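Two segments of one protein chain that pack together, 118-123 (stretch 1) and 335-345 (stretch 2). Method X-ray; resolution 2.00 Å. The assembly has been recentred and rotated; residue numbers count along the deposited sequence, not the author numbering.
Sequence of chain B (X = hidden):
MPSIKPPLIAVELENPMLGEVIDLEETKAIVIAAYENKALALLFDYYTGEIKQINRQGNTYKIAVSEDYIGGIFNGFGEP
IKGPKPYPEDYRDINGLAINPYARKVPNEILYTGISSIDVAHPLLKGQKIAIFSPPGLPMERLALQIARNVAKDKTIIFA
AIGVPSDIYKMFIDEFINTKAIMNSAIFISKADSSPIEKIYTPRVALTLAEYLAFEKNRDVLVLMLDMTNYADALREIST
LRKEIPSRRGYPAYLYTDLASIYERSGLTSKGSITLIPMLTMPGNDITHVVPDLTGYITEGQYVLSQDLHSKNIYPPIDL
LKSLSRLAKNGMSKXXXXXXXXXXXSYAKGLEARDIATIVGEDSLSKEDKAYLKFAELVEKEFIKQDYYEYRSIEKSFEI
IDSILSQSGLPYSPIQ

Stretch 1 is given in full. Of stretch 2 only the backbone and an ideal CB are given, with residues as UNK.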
# COMPACT_ATOMS: atom_id res chain seq x y z
N ILE B 118 -17.13 10.95 31.17
CA ILE B 118 -18.24 10.93 30.22
C ILE B 118 -19.24 12.06 30.49
O ILE B 118 -19.51 12.87 29.60
CB ILE B 118 -19.00 9.58 30.28
CG1 ILE B 118 -18.12 8.45 29.73
CG2 ILE B 118 -20.30 9.66 29.50
CD1 ILE B 118 -18.78 7.08 29.79
N ASP B 119 -19.77 12.12 31.71
CA ASP B 119 -20.89 13.01 32.03
C ASP B 119 -20.67 14.51 31.78
O ASP B 119 -21.59 15.20 31.33
CB ASP B 119 -21.33 12.80 33.48
CG ASP B 119 -22.01 11.46 33.70
OD1 ASP B 119 -22.42 10.83 32.70
OD2 ASP B 119 -22.15 11.05 34.87
N VAL B 120 -19.48 15.02 32.07
CA VAL B 120 -19.22 16.45 31.92
C VAL B 120 -19.13 16.88 30.46
O VAL B 120 -19.94 17.68 29.98
CB VAL B 120 -17.94 16.88 32.67
CG1 VAL B 120 -17.67 18.35 32.45
CG2 VAL B 120 -18.08 16.58 34.15
N ALA B 121 -18.15 16.35 29.74
CA ALA B 121 -17.88 16.81 28.38
C ALA B 121 -18.57 16.00 27.29
O ALA B 121 -18.85 16.53 26.22
CB ALA B 121 -16.38 16.86 28.13
N HIS B 122 -18.84 14.73 27.54
CA HIS B 122 -19.41 13.87 26.50
C HIS B 122 -20.62 13.05 26.96
O HIS B 122 -20.63 11.83 26.79
CB HIS B 122 -18.33 12.91 25.97
CG HIS B 122 -17.01 13.57 25.71
ND1 HIS B 122 -16.83 14.52 24.74
CD2 HIS B 122 -15.79 13.39 26.29
CE1 HIS B 122 -15.57 14.92 24.73
NE2 HIS B 122 -14.92 14.24 25.67
N PRO B 123 -21.64 13.72 27.52
CA PRO B 123 -22.74 12.94 28.11
C PRO B 123 -23.55 12.15 27.09
O PRO B 123 -23.73 12.59 25.95
CB PRO B 123 -23.62 14.01 28.76
CG PRO B 123 -23.34 15.25 27.99
CD PRO B 123 -21.89 15.17 27.60
N UNK B 335 -24.69 26.13 32.59
CA UNK B 335 -23.62 25.84 33.53
C UNK B 335 -22.82 24.61 33.10
O UNK B 335 -21.60 24.61 33.15
CB UNK B 335 -24.19 25.63 34.93
N UNK B 336 -23.54 23.58 32.67
CA UNK B 336 -22.91 22.34 32.21
C UNK B 336 -22.04 22.60 30.99
O UNK B 336 -20.93 22.08 30.88
CB UNK B 336 -23.97 21.28 31.89
N UNK B 337 -22.55 23.41 30.06
CA UNK B 337 -21.80 23.79 28.87
C UNK B 337 -20.52 24.52 29.22
O UNK B 337 -19.47 24.30 28.61
CB UNK B 337 -22.66 24.66 27.96
N UNK B 338 -20.60 25.39 30.22
CA UNK B 338 -19.45 26.16 30.67
C UNK B 338 -18.35 25.26 31.22
O UNK B 338 -17.17 25.44 30.90
CB UNK B 338 -19.88 27.17 31.73
N UNK B 339 -18.73 24.28 32.03
CA UNK B 339 -17.77 23.35 32.61
C UNK B 339 -17.13 22.45 31.56
O UNK B 339 -15.93 22.19 31.61
CB UNK B 339 -18.45 22.49 33.68
N UNK B 340 -17.93 21.98 30.60
CA UNK B 340 -17.42 21.13 29.54
C UNK B 340 -16.40 21.87 28.69
O UNK B 340 -15.34 21.33 28.35
CB UNK B 340 -18.57 20.62 28.67
N UNK B 341 -16.72 23.11 28.34
CA UNK B 341 -15.83 23.94 27.53
C UNK B 341 -14.51 24.21 28.24
O UNK B 341 -13.44 24.09 27.64
CB UNK B 341 -16.51 25.26 27.18
N UNK B 342 -14.58 24.56 29.52
CA UNK B 342 -13.38 24.85 30.31
C UNK B 342 -12.51 23.60 30.47
O UNK B 342 -11.28 23.69 30.44
CB UNK B 342 -13.77 25.40 31.68
N UNK B 343 -13.14 22.44 30.61
CA UNK B 343 -12.40 21.20 30.78
C UNK B 343 -11.67 20.82 29.50
O UNK B 343 -10.48 20.54 29.52
CB UNK B 343 -13.34 20.07 31.21
N UNK B 344 -12.41 20.82 28.39
CA UNK B 344 -11.86 20.41 27.11
C UNK B 344 -10.74 21.33 26.63
O UNK B 344 -9.67 20.87 26.24
CB UNK B 344 -12.97 20.36 26.06
N UNK B 345 -11.00 22.64 26.67
CA UNK B 345 -10.03 23.62 26.17
C UNK B 345 -8.75 23.68 27.01
O UNK B 345 -7.66 23.80 26.47
CB UNK B 345 -10.68 25.01 26.13

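Stretch 2 is helical throughout, with phi and psi near -65° and -43°, so every position favours a helix-tolerant residue and the face turned to stretch 1 decides the rest.

Position 335 finds nothing of stretch 1 within 5.5 Å of its ideal CB; many residues would do, and Lys-335 extends through all-t chi angles.

At position 336 the CA-to-CB bond points sideways and the CB touches nothing, yet the carbonyl oxygens of Asp-119 and Val-120 lie within reach of a longer side chain. Two acceptors close together call for a donor: lysine, arginine, glutamine or histidine. The deposited residue is His-336, chi1 t, whose NE2 lies 3.0 Å from Asp-119 O and 2.9 Å from Val-120 O. Both oxygens sit at the ring edge, near its plane, so one N-H is shared between them; at 129° each, both hydrogen bonds are weak.

Positions 337 and 338 make no contact, 337 pointing away and 338 out of reach. Many side chains would suit; they are Lys-337 and Lys-338.

At position 339 the bond runs sideways, with the ideal CB 4.4 Å from Val-120 CG1. An apolar or aromatic residue fits, provided its bulk can turn aside. Tyr-339 does this: its CB meets Val-120 CG1 at 4.4 Å, while its end leads away.

Position 340 is the tightest. CA-to-CB points toward stretch 1, the CA atoms of 340 and Ala-121 are 4.5 Å apart, and the ideal CB already stands 3.5 Å from Val-120 O and 3.9 Å from Ala-121 CA. Small residues are indicated: alanine first, perhaps serine; glycine would leave the approach unfilled and favour the helix less. It is Ala-340, whose methyl fills the close approach.

Positions 341 and 342 lack contacts. 341 points away, and polar or apolar residues would serve; it is Asp-341. The second, open to many choices, is Ile-342.

Position 343 points toward stretch 1, its ideal CB 4.8 Å from Val-120 CG1 and 5.4 Å from Ala-121 CB. That gap suits leucine, isoleucine, valine or methionine. Leu-343, t then p, brings CD2 to 4.0 Å from Val-120 CG1 and 4.1 Å from Ala-121 CB.

Position 344 also points toward, with its ideal CB 5.3 Å from Ala-121 CB, so a medium aliphatic can span the space. Ile-344, m then m, places CD1 3.6 Å from Ala-121 CB and 4.0 Å from His-122 NE2, oblique to that ring.

Position 345 is out of reach and unconstrained by stretch 1. Lys-345 turns to its own helix, its NZ forming a salt bridge with Asp-341 OD1 at 2.8 Å.

Stretch 2 (335-345) KHKKYADILIK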
# COMPACT_ATOMS: atom_id res chain seq x y z
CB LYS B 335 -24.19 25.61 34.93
CG LYS B 335 -23.13 25.32 35.99
CD LYS B 335 -23.76 24.95 37.33
CE LYS B 335 -22.71 24.90 38.43
NZ LYS B 335 -23.29 24.48 39.74
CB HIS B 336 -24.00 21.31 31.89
CG HIS B 336 -23.49 19.90 31.76
ND1 HIS B 336 -24.29 18.80 31.95
CD2 HIS B 336 -22.26 19.42 31.45
CE1 HIS B 336 -23.58 17.70 31.76
NE2 HIS B 336 -22.35 18.05 31.46
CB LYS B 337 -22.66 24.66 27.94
CG LYS B 337 -23.82 23.91 27.30
CD LYS B 337 -24.75 24.86 26.54
CE LYS B 337 -25.94 24.11 25.95
NZ LYS B 337 -26.90 25.02 25.26
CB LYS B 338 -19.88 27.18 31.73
CG LYS B 338 -18.74 28.05 32.24
CD LYS B 338 -19.16 28.83 33.48
CE LYS B 338 -17.96 29.50 34.13
NZ LYS B 338 -17.25 30.42 33.20
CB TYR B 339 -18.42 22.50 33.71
CG TYR B 339 -18.39 23.13 35.08
CD1 TYR B 339 -17.27 23.02 35.88
CD2 TYR B 339 -19.48 23.84 35.56
CE1 TYR B 339 -17.23 23.60 37.14
CE2 TYR B 339 -19.45 24.42 36.81
CZ TYR B 339 -18.32 24.30 37.60
OH TYR B 339 -18.29 24.87 38.84
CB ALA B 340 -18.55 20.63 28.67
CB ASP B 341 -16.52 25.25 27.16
CG ASP B 341 -16.00 25.85 25.86
OD1 ASP B 341 -15.86 25.10 24.88
OD2 ASP B 341 -15.72 27.06 25.84
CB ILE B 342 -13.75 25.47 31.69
CG1 ILE B 342 -13.04 26.82 31.89
CG2 ILE B 342 -13.43 24.53 32.84
CD1 ILE B 342 -11.57 26.69 32.25
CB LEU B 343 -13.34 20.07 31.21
CG LEU B 343 -12.77 18.65 31.13
CD1 LEU B 343 -11.70 18.44 32.19
CD2 LEU B 343 -13.88 17.61 31.27
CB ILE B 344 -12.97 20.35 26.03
CG1 ILE B 344 -13.95 19.22 26.35
CG2 ILE B 344 -12.37 20.14 24.66
CD1 ILE B 344 -13.30 17.85 26.46
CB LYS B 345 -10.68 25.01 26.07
CG LYS B 345 -11.86 25.08 25.10
CD LYS B 345 -11.49 25.79 23.80
CE LYS B 345 -12.60 25.66 22.75
NZ LYS B 345 -13.89 26.25 23.19
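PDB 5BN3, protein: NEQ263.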